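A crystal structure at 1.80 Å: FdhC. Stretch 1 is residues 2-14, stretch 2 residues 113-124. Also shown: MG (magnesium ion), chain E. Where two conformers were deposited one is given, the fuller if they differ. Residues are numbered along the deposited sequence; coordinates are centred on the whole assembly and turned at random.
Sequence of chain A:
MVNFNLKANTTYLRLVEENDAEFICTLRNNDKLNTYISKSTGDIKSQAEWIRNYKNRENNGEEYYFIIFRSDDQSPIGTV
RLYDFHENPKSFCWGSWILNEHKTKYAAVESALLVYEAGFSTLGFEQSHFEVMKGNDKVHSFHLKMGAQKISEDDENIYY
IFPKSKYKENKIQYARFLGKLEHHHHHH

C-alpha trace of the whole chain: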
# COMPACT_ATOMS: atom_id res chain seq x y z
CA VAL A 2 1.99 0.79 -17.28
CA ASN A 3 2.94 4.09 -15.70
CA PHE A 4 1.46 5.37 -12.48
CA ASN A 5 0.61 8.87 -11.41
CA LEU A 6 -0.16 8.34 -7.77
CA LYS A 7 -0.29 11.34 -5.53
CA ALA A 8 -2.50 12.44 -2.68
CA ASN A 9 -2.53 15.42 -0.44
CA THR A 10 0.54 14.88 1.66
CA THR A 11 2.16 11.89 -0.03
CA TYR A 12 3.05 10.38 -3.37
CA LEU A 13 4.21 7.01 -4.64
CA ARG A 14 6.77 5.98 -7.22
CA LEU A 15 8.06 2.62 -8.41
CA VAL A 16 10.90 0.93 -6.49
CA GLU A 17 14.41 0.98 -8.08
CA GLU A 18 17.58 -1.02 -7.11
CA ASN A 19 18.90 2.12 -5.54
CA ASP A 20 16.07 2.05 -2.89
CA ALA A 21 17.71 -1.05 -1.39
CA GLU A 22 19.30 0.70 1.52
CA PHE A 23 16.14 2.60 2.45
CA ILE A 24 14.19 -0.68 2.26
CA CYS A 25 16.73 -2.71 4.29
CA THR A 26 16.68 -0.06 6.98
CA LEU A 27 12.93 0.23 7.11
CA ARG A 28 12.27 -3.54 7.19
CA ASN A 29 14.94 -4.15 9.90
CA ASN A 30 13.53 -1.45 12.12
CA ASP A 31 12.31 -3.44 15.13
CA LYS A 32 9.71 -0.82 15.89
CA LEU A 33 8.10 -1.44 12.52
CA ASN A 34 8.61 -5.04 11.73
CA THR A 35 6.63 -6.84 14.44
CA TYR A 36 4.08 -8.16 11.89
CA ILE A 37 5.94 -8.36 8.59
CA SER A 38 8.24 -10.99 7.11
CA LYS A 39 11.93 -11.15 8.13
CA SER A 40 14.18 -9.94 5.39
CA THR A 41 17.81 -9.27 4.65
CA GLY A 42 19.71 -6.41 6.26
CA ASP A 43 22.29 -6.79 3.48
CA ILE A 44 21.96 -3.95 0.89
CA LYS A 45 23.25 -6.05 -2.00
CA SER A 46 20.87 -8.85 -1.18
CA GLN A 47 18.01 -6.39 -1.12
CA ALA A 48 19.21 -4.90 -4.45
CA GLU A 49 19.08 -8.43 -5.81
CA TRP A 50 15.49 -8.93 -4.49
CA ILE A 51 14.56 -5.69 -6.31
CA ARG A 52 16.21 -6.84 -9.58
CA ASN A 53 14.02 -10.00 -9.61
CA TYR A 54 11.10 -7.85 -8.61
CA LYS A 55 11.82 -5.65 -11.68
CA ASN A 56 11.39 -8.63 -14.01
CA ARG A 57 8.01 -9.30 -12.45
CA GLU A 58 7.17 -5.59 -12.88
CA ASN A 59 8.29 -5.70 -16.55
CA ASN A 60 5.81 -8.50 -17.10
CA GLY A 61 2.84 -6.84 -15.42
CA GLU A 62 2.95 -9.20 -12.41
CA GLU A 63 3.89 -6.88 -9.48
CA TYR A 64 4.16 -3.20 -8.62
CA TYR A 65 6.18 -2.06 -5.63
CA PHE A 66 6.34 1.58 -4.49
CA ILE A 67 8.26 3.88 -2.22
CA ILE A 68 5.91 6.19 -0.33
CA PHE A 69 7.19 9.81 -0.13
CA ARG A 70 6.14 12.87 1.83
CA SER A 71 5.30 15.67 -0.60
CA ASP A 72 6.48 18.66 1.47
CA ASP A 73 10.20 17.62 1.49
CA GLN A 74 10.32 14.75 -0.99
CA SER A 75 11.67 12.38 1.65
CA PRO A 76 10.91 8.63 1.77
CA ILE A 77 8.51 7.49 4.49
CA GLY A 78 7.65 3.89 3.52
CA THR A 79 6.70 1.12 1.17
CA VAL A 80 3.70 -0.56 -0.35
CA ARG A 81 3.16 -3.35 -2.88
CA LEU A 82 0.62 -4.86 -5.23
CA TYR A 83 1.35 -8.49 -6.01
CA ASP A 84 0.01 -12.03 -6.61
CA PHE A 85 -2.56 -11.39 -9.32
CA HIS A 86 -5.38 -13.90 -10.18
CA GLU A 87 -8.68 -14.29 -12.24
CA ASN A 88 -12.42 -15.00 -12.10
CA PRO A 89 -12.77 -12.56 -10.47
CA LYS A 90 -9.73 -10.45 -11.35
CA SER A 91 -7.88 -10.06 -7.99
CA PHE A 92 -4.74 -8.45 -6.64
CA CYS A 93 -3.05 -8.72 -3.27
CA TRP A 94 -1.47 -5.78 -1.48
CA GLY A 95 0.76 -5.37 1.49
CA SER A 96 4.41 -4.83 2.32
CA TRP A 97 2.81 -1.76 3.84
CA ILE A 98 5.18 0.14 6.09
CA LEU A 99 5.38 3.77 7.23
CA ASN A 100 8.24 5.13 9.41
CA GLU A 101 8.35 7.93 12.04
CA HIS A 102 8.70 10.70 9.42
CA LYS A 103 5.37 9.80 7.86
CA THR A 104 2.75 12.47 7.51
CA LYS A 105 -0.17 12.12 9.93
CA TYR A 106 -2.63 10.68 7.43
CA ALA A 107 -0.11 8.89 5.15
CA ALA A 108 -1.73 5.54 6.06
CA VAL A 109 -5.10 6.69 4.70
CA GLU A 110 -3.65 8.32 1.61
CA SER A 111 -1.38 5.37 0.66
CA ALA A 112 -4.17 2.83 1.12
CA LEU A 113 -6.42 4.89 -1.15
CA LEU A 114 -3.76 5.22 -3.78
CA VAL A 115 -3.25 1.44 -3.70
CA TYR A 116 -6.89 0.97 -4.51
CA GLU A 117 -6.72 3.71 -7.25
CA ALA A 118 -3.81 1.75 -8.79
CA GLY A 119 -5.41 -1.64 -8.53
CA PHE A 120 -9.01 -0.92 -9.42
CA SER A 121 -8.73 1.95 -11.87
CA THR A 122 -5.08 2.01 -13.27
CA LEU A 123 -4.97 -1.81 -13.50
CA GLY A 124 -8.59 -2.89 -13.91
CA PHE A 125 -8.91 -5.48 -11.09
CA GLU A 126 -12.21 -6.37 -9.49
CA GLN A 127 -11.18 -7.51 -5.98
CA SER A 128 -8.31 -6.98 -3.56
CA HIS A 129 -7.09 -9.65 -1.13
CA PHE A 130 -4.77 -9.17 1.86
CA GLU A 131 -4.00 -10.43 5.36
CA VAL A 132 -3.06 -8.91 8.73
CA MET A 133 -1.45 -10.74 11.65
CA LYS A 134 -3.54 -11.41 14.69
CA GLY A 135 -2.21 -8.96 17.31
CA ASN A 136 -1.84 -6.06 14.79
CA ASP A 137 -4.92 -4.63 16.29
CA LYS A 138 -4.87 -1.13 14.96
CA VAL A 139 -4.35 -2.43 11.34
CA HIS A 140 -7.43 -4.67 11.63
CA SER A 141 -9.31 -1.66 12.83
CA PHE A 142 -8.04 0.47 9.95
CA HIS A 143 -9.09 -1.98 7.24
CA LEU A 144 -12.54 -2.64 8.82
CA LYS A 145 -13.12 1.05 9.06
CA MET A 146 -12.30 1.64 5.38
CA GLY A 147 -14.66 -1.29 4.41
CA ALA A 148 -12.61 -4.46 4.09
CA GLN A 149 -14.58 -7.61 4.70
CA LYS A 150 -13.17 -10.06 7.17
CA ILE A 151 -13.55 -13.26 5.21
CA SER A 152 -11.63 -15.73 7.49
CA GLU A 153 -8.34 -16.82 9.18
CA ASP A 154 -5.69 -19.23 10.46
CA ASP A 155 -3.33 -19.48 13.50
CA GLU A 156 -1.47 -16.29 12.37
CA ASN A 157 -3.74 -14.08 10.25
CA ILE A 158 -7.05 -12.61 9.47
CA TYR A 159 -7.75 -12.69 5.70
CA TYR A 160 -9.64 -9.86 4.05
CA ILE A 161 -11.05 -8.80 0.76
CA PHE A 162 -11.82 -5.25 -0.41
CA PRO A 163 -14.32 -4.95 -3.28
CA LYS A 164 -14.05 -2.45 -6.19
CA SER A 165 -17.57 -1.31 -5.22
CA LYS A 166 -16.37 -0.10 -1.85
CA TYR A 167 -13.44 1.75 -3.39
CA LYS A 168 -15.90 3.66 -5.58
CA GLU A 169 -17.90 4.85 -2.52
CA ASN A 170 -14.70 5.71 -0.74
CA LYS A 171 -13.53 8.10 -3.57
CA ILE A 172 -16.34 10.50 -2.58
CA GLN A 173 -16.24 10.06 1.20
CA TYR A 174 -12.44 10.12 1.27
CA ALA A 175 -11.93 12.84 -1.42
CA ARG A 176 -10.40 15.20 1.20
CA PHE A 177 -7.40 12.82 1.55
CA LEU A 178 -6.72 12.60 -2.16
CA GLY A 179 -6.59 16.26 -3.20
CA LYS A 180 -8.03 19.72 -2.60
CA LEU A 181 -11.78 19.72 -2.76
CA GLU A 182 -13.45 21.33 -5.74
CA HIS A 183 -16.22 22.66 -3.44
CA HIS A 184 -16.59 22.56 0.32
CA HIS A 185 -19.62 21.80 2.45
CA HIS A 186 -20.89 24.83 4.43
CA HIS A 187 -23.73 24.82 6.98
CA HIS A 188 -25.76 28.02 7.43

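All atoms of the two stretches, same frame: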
# COMPACT_ATOMS: atom_id res chain seq x y z
N VAL A 2 2.83 -0.08 -18.17
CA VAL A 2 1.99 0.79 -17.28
C VAL A 2 2.86 1.89 -16.67
O VAL A 2 4.05 1.70 -16.42
CB VAL A 2 1.28 -0.00 -16.15
CG1 VAL A 2 0.34 0.91 -15.35
CG2 VAL A 2 0.51 -1.20 -16.72
N ASN A 3 2.28 3.05 -16.46
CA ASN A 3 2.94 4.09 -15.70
C ASN A 3 1.87 4.73 -14.78
O ASN A 3 0.67 4.89 -15.14
CB ASN A 3 3.70 5.08 -16.60
CG ASN A 3 2.95 6.39 -16.80
OD1 ASN A 3 2.05 6.47 -17.63
ND2 ASN A 3 3.33 7.41 -16.05
N PHE A 4 2.31 4.95 -13.55
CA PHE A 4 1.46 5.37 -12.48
C PHE A 4 1.64 6.86 -12.21
O PHE A 4 2.75 7.41 -12.30
CB PHE A 4 1.76 4.58 -11.21
CG PHE A 4 1.56 3.10 -11.39
CD1 PHE A 4 0.30 2.52 -11.21
CD2 PHE A 4 2.61 2.29 -11.79
CE1 PHE A 4 0.11 1.15 -11.38
CE2 PHE A 4 2.41 0.91 -11.99
CZ PHE A 4 1.17 0.35 -11.78
N ASN A 5 0.57 7.48 -11.79
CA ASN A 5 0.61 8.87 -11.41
C ASN A 5 -0.15 8.98 -10.10
O ASN A 5 -1.18 9.50 -10.03
CB ASN A 5 0.07 9.74 -12.54
CG ASN A 5 0.95 9.63 -13.78
OD1 ASN A 5 2.07 10.12 -13.81
ND2 ASN A 5 0.47 8.93 -14.77
N LEU A 6 0.46 8.47 -9.05
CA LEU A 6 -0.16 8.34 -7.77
C LEU A 6 0.33 9.39 -6.82
O LEU A 6 1.48 9.38 -6.30
CB LEU A 6 0.09 6.93 -7.23
CG LEU A 6 -0.36 5.76 -8.09
CD1 LEU A 6 0.26 4.44 -7.53
CD2 LEU A 6 -1.87 5.70 -8.10
N LYS A 7 -0.58 10.32 -6.51
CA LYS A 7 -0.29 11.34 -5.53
C LYS A 7 -1.54 11.71 -4.78
O LYS A 7 -2.59 11.75 -5.36
CB LYS A 7 0.32 12.59 -6.20
CG LYS A 7 -0.54 13.25 -7.30
CD LYS A 7 0.12 14.49 -8.01
CE LYS A 7 0.31 15.71 -7.05
NZ LYS A 7 1.62 16.48 -7.10
N ALA A 8 -1.39 11.98 -3.51
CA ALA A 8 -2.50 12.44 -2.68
C ALA A 8 -2.11 13.75 -2.10
O ALA A 8 -1.19 14.43 -2.62
CB ALA A 8 -2.90 11.41 -1.64
N ASN A 9 -2.79 14.13 -1.05
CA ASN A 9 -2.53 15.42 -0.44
C ASN A 9 -1.16 15.67 0.17
O ASN A 9 -0.61 16.74 0.03
CB ASN A 9 -3.56 15.67 0.64
CG ASN A 9 -4.56 16.70 0.23
OD1 ASN A 9 -4.66 17.10 -0.94
ND2 ASN A 9 -5.29 17.17 1.21
N THR A 10 -0.69 14.72 0.94
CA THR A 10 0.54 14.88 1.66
C THR A 10 1.57 13.88 1.27
O THR A 10 2.66 13.99 1.78
CB THR A 10 0.37 14.89 3.16
OG1 THR A 10 0.08 13.57 3.69
CG2 THR A 10 -0.74 15.96 3.60
N THR A 11 1.23 12.96 0.38
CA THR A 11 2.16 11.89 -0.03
C THR A 11 2.07 11.62 -1.51
O THR A 11 1.15 12.07 -2.17
CB THR A 11 1.84 10.56 0.70
OG1 THR A 11 0.47 10.26 0.47
CG2 THR A 11 2.11 10.63 2.22
N TYR A 12 3.07 10.87 -2.03
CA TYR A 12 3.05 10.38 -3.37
C TYR A 12 3.83 9.09 -3.42
O TYR A 12 4.58 8.78 -2.49
CB TYR A 12 3.63 11.38 -4.36
CG TYR A 12 5.06 11.79 -4.19
CD1 TYR A 12 5.42 12.87 -3.38
CD2 TYR A 12 6.08 11.11 -4.82
CE1 TYR A 12 6.72 13.29 -3.26
CE2 TYR A 12 7.40 11.52 -4.68
CZ TYR A 12 7.75 12.59 -3.88
OH TYR A 12 9.09 12.96 -3.65
N LEU A 13 3.59 8.33 -4.46
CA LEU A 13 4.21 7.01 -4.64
C LEU A 13 4.97 7.01 -5.92
O LEU A 13 4.51 7.54 -6.90
CB LEU A 13 3.18 5.88 -4.74
CG LEU A 13 2.13 5.59 -3.65
CD1 LEU A 13 1.61 4.17 -3.61
CD2 LEU A 13 2.44 6.06 -2.27
N ARG A 14 6.07 6.27 -5.96
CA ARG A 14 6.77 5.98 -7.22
C ARG A 14 7.38 4.61 -7.20
O ARG A 14 7.69 4.09 -6.09
CB ARG A 14 7.80 7.05 -7.55
CG ARG A 14 9.00 7.08 -6.61
CD ARG A 14 10.33 7.08 -7.37
NE ARG A 14 11.44 7.16 -6.45
CZ ARG A 14 12.05 6.14 -5.86
NH1 ARG A 14 11.72 4.88 -6.15
NH2 ARG A 14 13.04 6.38 -4.98
N LEU A 113 -5.55 4.46 -0.11
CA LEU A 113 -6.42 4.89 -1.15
C LEU A 113 -5.73 4.85 -2.50
O LEU A 113 -6.35 4.52 -3.50
CB LEU A 113 -6.98 6.32 -0.87
CG LEU A 113 -7.86 6.37 0.36
CD1 LEU A 113 -8.05 7.85 0.79
CD2 LEU A 113 -9.19 5.63 0.09
N LEU A 114 -4.45 5.17 -2.54
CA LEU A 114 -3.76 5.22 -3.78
C LEU A 114 -3.53 3.80 -4.23
O LEU A 114 -3.56 3.53 -5.44
CB LEU A 114 -2.45 5.97 -3.63
CG LEU A 114 -2.55 7.50 -3.47
CD1 LEU A 114 -1.17 8.08 -3.17
CD2 LEU A 114 -3.20 8.16 -4.68
N VAL A 115 -3.30 2.90 -3.30
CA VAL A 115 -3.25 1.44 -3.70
C VAL A 115 -4.49 1.02 -4.45
O VAL A 115 -4.40 0.35 -5.49
CB VAL A 115 -3.00 0.50 -2.53
CG1 VAL A 115 -3.38 -0.97 -2.88
CG2 VAL A 115 -1.59 0.68 -2.00
N TYR A 116 -5.65 1.35 -3.87
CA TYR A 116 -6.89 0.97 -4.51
C TYR A 116 -7.12 1.70 -5.84
O TYR A 116 -7.69 1.11 -6.75
CB TYR A 116 -8.08 1.17 -3.53
CG TYR A 116 -7.99 0.28 -2.32
CD1 TYR A 116 -7.75 -1.11 -2.45
CD2 TYR A 116 -8.19 0.75 -1.04
CE1 TYR A 116 -7.72 -1.95 -1.38
CE2 TYR A 116 -8.11 -0.08 0.06
CZ TYR A 116 -7.89 -1.44 -0.12
OH TYR A 116 -7.80 -2.31 0.93
N GLU A 117 -6.71 2.95 -5.96
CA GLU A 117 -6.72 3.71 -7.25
C GLU A 117 -5.90 2.88 -8.28
O GLU A 117 -6.33 2.61 -9.41
CB GLU A 117 -6.17 5.16 -7.01
CG GLU A 117 -6.68 6.33 -7.88
CD GLU A 117 -6.02 7.71 -7.60
OE1 GLU A 117 -5.25 8.13 -8.49
OE2 GLU A 117 -6.25 8.41 -6.54
N ALA A 118 -4.70 2.47 -7.87
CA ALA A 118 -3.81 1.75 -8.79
C ALA A 118 -4.42 0.44 -9.23
O ALA A 118 -4.45 0.09 -10.44
CB ALA A 118 -2.47 1.53 -8.15
N GLY A 119 -4.92 -0.31 -8.26
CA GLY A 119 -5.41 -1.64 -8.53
C GLY A 119 -6.70 -1.65 -9.28
O GLY A 119 -6.83 -2.34 -10.24
N PHE A 120 -7.67 -0.86 -8.84
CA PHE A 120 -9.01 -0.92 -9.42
C PHE A 120 -9.14 -0.07 -10.67
O PHE A 120 -9.75 -0.51 -11.65
CB PHE A 120 -10.07 -0.51 -8.40
CG PHE A 120 -10.20 -1.43 -7.26
CD1 PHE A 120 -10.45 -2.78 -7.44
CD2 PHE A 120 -10.11 -0.95 -5.97
CE1 PHE A 120 -10.61 -3.60 -6.35
CE2 PHE A 120 -10.27 -1.79 -4.89
CZ PHE A 120 -10.51 -3.09 -5.05
N SER A 121 -8.59 1.15 -10.67
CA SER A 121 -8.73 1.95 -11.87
C SER A 121 -7.48 1.87 -12.82
O SER A 121 -7.65 1.52 -13.98
CB SER A 121 -9.25 3.32 -11.53
OG SER A 121 -8.15 4.14 -11.34
N THR A 122 -6.25 2.09 -12.36
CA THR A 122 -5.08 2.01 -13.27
C THR A 122 -4.92 0.58 -13.82
O THR A 122 -4.61 0.39 -14.98
CB THR A 122 -3.77 2.52 -12.65
OG1 THR A 122 -3.91 3.84 -12.12
CG2 THR A 122 -2.62 2.56 -13.67
N LEU A 123 -5.19 -0.46 -13.03
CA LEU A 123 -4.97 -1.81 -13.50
C LEU A 123 -6.20 -2.63 -13.77
O LEU A 123 -6.07 -3.77 -14.15
CB LEU A 123 -4.06 -2.54 -12.48
CG LEU A 123 -2.67 -1.97 -12.31
CD1 LEU A 123 -1.98 -2.63 -11.14
CD2 LEU A 123 -1.84 -2.10 -13.55
N GLY A 124 -7.41 -2.12 -13.56
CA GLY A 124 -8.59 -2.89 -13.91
C GLY A 124 -8.92 -4.15 -13.14
O GLY A 124 -9.59 -5.02 -13.67
MG MG E . 4.24 9.28 -12.34
O HOH W 1 4.98 7.96 -14.11
O HOH W 2 -2.02 5.86 -11.61
O HOH W 3 -3.17 9.98 -7.99

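The N-terminal segment 2-14 lies along one side of the helix 113-122, and the two are joined by apolar packing and bridging waters, with no direct hydrogen bond between them; 503 Å² is buried, both sides summed. L114 covers the most surface. Its CA-to-CB bond points toward the segment, and with chi1 m and chi2 t its two methyls reach into the bend where 6-8 turns back to the strand 11-14. That bend is held by backbone hydrogen bonds, A8 N to T11 O (2.9 Å) and L13 N to L6 O (3.0 Å), so L6, A8 and L13 are all presented to one leucine. L114 CD1 lies 4.1 Å from A8 CB and 4.2 Å from L13 CG, and L114 CD2 lies 3.7 Å from K7 O. L6 CB is near both methyls, 4.3 Å from L114 CD2 and 4.4 Å from L114 CD1. The small methyl of A8 points toward the helix and fits against this branched side chain; K7, whose CA-to-CB bond points away, meets L114 through its backbone and leaves its side chain exposed.

L6 is the second centre, buried and set sideways to the helix. L6 CD2 rests 3.8 Å from L114 O, a carbonyl already engaged by A118 N (2.9 Å) within the helix, and L6 CD1 lies 4.0 Å from A118 CB. Alanine, one turn on from L114, offers a short methyl that both L6 and F4 can approach. F4 also starts sideways, but with chi1 m its ring end comes nearer the helix: F4 CE1 is 4.2 Å from A118 CB, F4 CD1 3.8 Å from T122 CG2, and F4 CZ 4.3 Å from L123 CD2, all three partners lying oblique to the ring. The ring is buried, whereas the backbone of the same residue serves a polar role, F4 O binding the magnesium ion MG at 2.4 Å.

Toward the exposed end, V2 closes the contact, V2 CG1 lying 3.8 Å from T122 CG2 and V2 CG2 4.0 Å from L123 CD2. T122 suits this margin because its methyl packs against V2 and F4 while its hydroxyl meets solvent: T122 OG1 is 2.8 Å from water 2, which accepts from N5 N at 3.1 Å. A second bridge forms at E117, where water 3 lies 2.8 Å from E117 OE1 and 2.9 Å from N5 O and accepts from K7 N at 3.0 Å. Water thus links backbone polar groups of the segment to helix side chains beside the apolar core.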